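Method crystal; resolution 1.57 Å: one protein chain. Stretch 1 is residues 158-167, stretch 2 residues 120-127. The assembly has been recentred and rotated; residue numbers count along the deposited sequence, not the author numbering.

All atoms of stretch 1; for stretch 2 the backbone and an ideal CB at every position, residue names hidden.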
# COMPACT_ATOMS: atom_id res chain seq x y z
N PRO A 158 6.26 -1.38 4.49
CA PRO A 158 7.70 -1.42 4.76
C PRO A 158 8.46 -2.47 3.97
O PRO A 158 7.86 -3.35 3.35
CB PRO A 158 7.76 -1.77 6.24
CG PRO A 158 6.55 -2.63 6.45
CD PRO A 158 5.49 -2.02 5.57
N PHE A 159 9.78 -2.36 4.02
CA PHE A 159 10.69 -3.41 3.58
C PHE A 159 11.93 -3.28 4.47
O PHE A 159 12.00 -2.38 5.31
CB PHE A 159 11.02 -3.30 2.07
CG PHE A 159 11.68 -2.01 1.67
CD1 PHE A 159 10.94 -0.85 1.47
CD2 PHE A 159 13.05 -1.97 1.48
CE1 PHE A 159 11.57 0.34 1.10
CE2 PHE A 159 13.68 -0.79 1.11
CZ PHE A 159 12.94 0.36 0.93
N ASP A 160 12.90 -4.17 4.33
CA ASP A 160 13.96 -4.24 5.34
C ASP A 160 14.79 -2.96 5.43
O ASP A 160 15.20 -2.56 6.52
CB ASP A 160 14.87 -5.44 5.11
CG ASP A 160 14.20 -6.77 5.45
OD1 ASP A 160 13.18 -6.79 6.17
OD2 ASP A 160 14.72 -7.82 5.00
N GLY A 161 15.03 -2.32 4.28
CA GLY A 161 15.82 -1.10 4.23
C GLY A 161 15.26 0.07 5.02
O GLY A 161 16.00 1.02 5.33
N VAL A 162 13.97 0.01 5.34
CA VAL A 162 13.32 1.03 6.16
C VAL A 162 12.76 0.46 7.47
O VAL A 162 11.82 1.00 8.05
CB VAL A 162 12.24 1.79 5.35
CG1 VAL A 162 12.92 2.56 4.22
CG2 VAL A 162 11.17 0.85 4.80
N GLU A 163 13.38 -0.61 7.97
CA GLU A 163 12.95 -1.28 9.20
C GLU A 163 12.95 -0.37 10.42
O GLU A 163 12.00 -0.40 11.21
CB GLU A 163 13.87 -2.48 9.46
CG GLU A 163 13.56 -3.31 10.70
CD GLU A 163 14.42 -4.56 10.74
OE1 GLU A 163 14.32 -5.36 9.78
OE2 GLU A 163 15.22 -4.72 11.70
N SER A 164 14.00 0.44 10.57
CA SER A 164 14.11 1.33 11.72
C SER A 164 12.90 2.26 11.83
O SER A 164 12.31 2.43 12.91
CB SER A 164 15.39 2.15 11.63
OG SER A 164 15.55 2.92 12.80
N GLN A 165 12.51 2.84 10.71
CA GLN A 165 11.39 3.78 10.69
C GLN A 165 10.06 3.10 10.92
O GLN A 165 9.26 3.53 11.75
CB GLN A 165 11.34 4.53 9.36
CG GLN A 165 12.46 5.56 9.19
CD GLN A 165 13.78 4.98 8.70
OE1 GLN A 165 13.88 3.82 8.28
NE2 GLN A 165 14.81 5.82 8.75
N TYR A 166 9.79 2.04 10.17
CA TYR A 166 8.46 1.44 10.21
C TYR A 166 8.20 0.55 11.43
O TYR A 166 7.07 0.47 11.89
CB TYR A 166 8.14 0.74 8.91
CG TYR A 166 7.80 1.72 7.80
CD1 TYR A 166 6.50 2.23 7.68
CD2 TYR A 166 8.76 2.18 6.92
CE1 TYR A 166 6.18 3.14 6.69
CE2 TYR A 166 8.45 3.09 5.93
CZ TYR A 166 7.16 3.57 5.82
OH TYR A 166 6.84 4.47 4.82
N THR A 167 9.23 -0.12 11.95
CA THR A 167 9.01 -0.86 13.20
C THR A 167 8.74 0.08 14.38
O THR A 167 7.93 -0.22 15.26
CB THR A 167 10.16 -1.82 13.56
OG1 THR A 167 11.40 -1.10 13.68
CG2 THR A 167 10.28 -2.95 12.54
N UNK A 120 -2.38 4.44 2.97
CA UNK A 120 -1.25 3.53 3.07
C UNK A 120 0.00 4.39 3.09
O UNK A 120 0.14 5.31 2.28
CB UNK A 120 -1.22 2.52 1.92
N UNK A 121 0.91 4.09 4.01
CA UNK A 121 2.14 4.87 4.17
C UNK A 121 3.29 4.18 3.43
O UNK A 121 3.72 3.09 3.81
CB UNK A 121 2.48 5.05 5.65
N UNK A 122 3.82 4.85 2.41
CA UNK A 122 4.83 4.24 1.52
C UNK A 122 5.97 5.21 1.25
O UNK A 122 6.49 5.26 0.13
CB UNK A 122 4.19 3.81 0.20
N UNK A 123 6.38 5.96 2.27
CA UNK A 123 7.63 6.70 2.17
C UNK A 123 8.82 5.77 2.31
O UNK A 123 8.76 4.79 3.06
CB UNK A 123 7.69 7.80 3.23
N UNK A 124 9.90 6.08 1.60
CA UNK A 124 11.11 5.26 1.72
C UNK A 124 12.42 6.04 1.83
O UNK A 124 13.47 5.43 2.01
CB UNK A 124 11.20 4.33 0.51
N UNK A 125 12.37 7.36 1.70
CA UNK A 125 13.57 8.19 1.76
C UNK A 125 13.50 9.08 2.98
O UNK A 125 12.58 9.89 3.11
CB UNK A 125 13.73 9.03 0.49
N UNK A 126 14.49 8.95 3.84
CA UNK A 126 14.50 9.60 5.14
C UNK A 126 15.79 10.35 5.41
O UNK A 126 16.19 10.53 6.56
CB UNK A 126 14.27 8.56 6.24
N UNK A 127 16.42 10.84 4.35
CA UNK A 127 17.71 11.50 4.48
C UNK A 127 17.61 12.93 5.02
O UNK A 127 18.63 13.53 5.36
CB UNK A 127 18.41 11.52 3.12

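Position 120 begins the stretch in extended backbone, its CA-to-CB bond sideways to stretch 1 and nothing of that stretch within 5.5 Å of the ideal CB. Almost any side chain would fit this view. The residue is Asp120, whose two carboxylate oxygens are hydrogen-bonded elsewhere in the structure.

At 121 the backbone is still that of a strand, and the ideal CB lies 4.3 Å from Tyr166 CE1. An aromatic ring edge invites an apolar group, and Val, Ile or Leu would all serve, the first two also favouring extended backbone. Ile121 fills the place: its CG2 packs 4.0 Å from Tyr166 CE1, while the end of the side chain leads away.

Position 122 turns its CA-to-CB bond away, and the ideal CB is 5.4 Å from Tyr166 OH, so stretch 1 demands little. Polar and apolar residues are equally admissible. Asp122 is found, and its side chain hardly touches stretch 1.

Position 123 meets stretch 1 chiefly through its backbone. The hydroxyl of Tyr166 donates a hydrogen bond from OH to the carbonyl O of 123, 2.6 Å away and near the plane of the tyrosine ring. Any residue supplies that carbonyl, so the bond does not select a side chain; the CB, sideways and 3.8 Å from Tyr166 OH, need only leave room for the hydroxyl. Tyr123 does so, its ring leading away from stretch 1.

At 124 the CB points sideways, 4.0 Å from Phe159 CE1 and 4.5 Å from Val162 CG1. These apolar neighbours would suit a hydrophobic chain or the methylenes of a longer polar one. Glu124 is the latter: its CB lies 4.4 Å from Val162 CG1, and its carboxylate OE2 comes within 4.0 Å of Phe159 CZ.

Position 125 directs its CB away, with no neighbour from stretch 1 to restrict it. His125 occupies it, its NE2 hydrogen-bonded elsewhere in the structure.

Position 126 points its CB toward stretch 1, 3.8 Å from Gln165 NE2, with Val162 and Tyr166 beyond. A large apolar side chain suits the place: Leu could reach Gln165 and Val162, while a long Met or an aromatic could extend to Tyr166 as well. Phe126, with chi1 in the m well, brings its ring among them. Gln165 CG sits over one face, 3.8 Å from the ring centroid and 12° off the normal, a CH-pi contact. At the ring edge, CE2 packs 3.7 Å from Val162 CG1, and CZ 4.0 Å from Tyr166 CE2.

Position 127 is out of reach of stretch 1, which imposes no preference. The residue is Asp127.

Stretch 2 120-127: DIDYEHFD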
# COMPACT_ATOMS: atom_id res chain seq x y z
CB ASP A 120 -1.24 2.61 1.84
CG ASP A 120 -0.02 1.72 1.77
OD1 ASP A 120 0.13 0.86 2.66
OD2 ASP A 120 0.78 1.87 0.84
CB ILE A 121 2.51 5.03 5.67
CG1 ILE A 121 1.29 5.41 6.52
CG2 ILE A 121 3.64 6.05 5.82
CD1 ILE A 121 0.57 6.69 6.14
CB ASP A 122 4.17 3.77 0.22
CG ASP A 122 5.09 2.90 -0.63
OD1 ASP A 122 5.93 2.17 -0.06
OD2 ASP A 122 4.93 2.94 -1.89
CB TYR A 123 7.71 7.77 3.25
CG TYR A 123 6.79 8.94 3.03
CD1 TYR A 123 7.15 9.98 2.20
CD2 TYR A 123 5.56 9.01 3.69
CE1 TYR A 123 6.31 11.08 2.03
CE2 TYR A 123 4.71 10.08 3.51
CZ TYR A 123 5.08 11.11 2.67
OH TYR A 123 4.22 12.19 2.53
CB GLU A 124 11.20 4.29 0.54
CG GLU A 124 11.56 4.94 -0.77
CD GLU A 124 11.88 3.92 -1.85
OE1 GLU A 124 11.03 3.76 -2.75
OE2 GLU A 124 12.95 3.27 -1.79
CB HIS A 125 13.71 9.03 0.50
CG HIS A 125 13.71 8.22 -0.75
ND1 HIS A 125 14.77 7.44 -1.12
CD2 HIS A 125 12.76 8.06 -1.70
CE1 HIS A 125 14.48 6.82 -2.26
NE2 HIS A 125 13.27 7.19 -2.63
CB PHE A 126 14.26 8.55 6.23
CG PHE A 126 12.96 7.82 6.05
CD1 PHE A 126 11.78 8.47 6.30
CD2 PHE A 126 12.93 6.51 5.61
CE1 PHE A 126 10.57 7.83 6.13
CE2 PHE A 126 11.72 5.86 5.43
CZ PHE A 126 10.54 6.52 5.69
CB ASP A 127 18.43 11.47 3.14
CG ASP A 127 18.54 10.06 2.57
OD1 ASP A 127 19.08 9.19 3.28
OD2 ASP A 127 18.07 9.81 1.44
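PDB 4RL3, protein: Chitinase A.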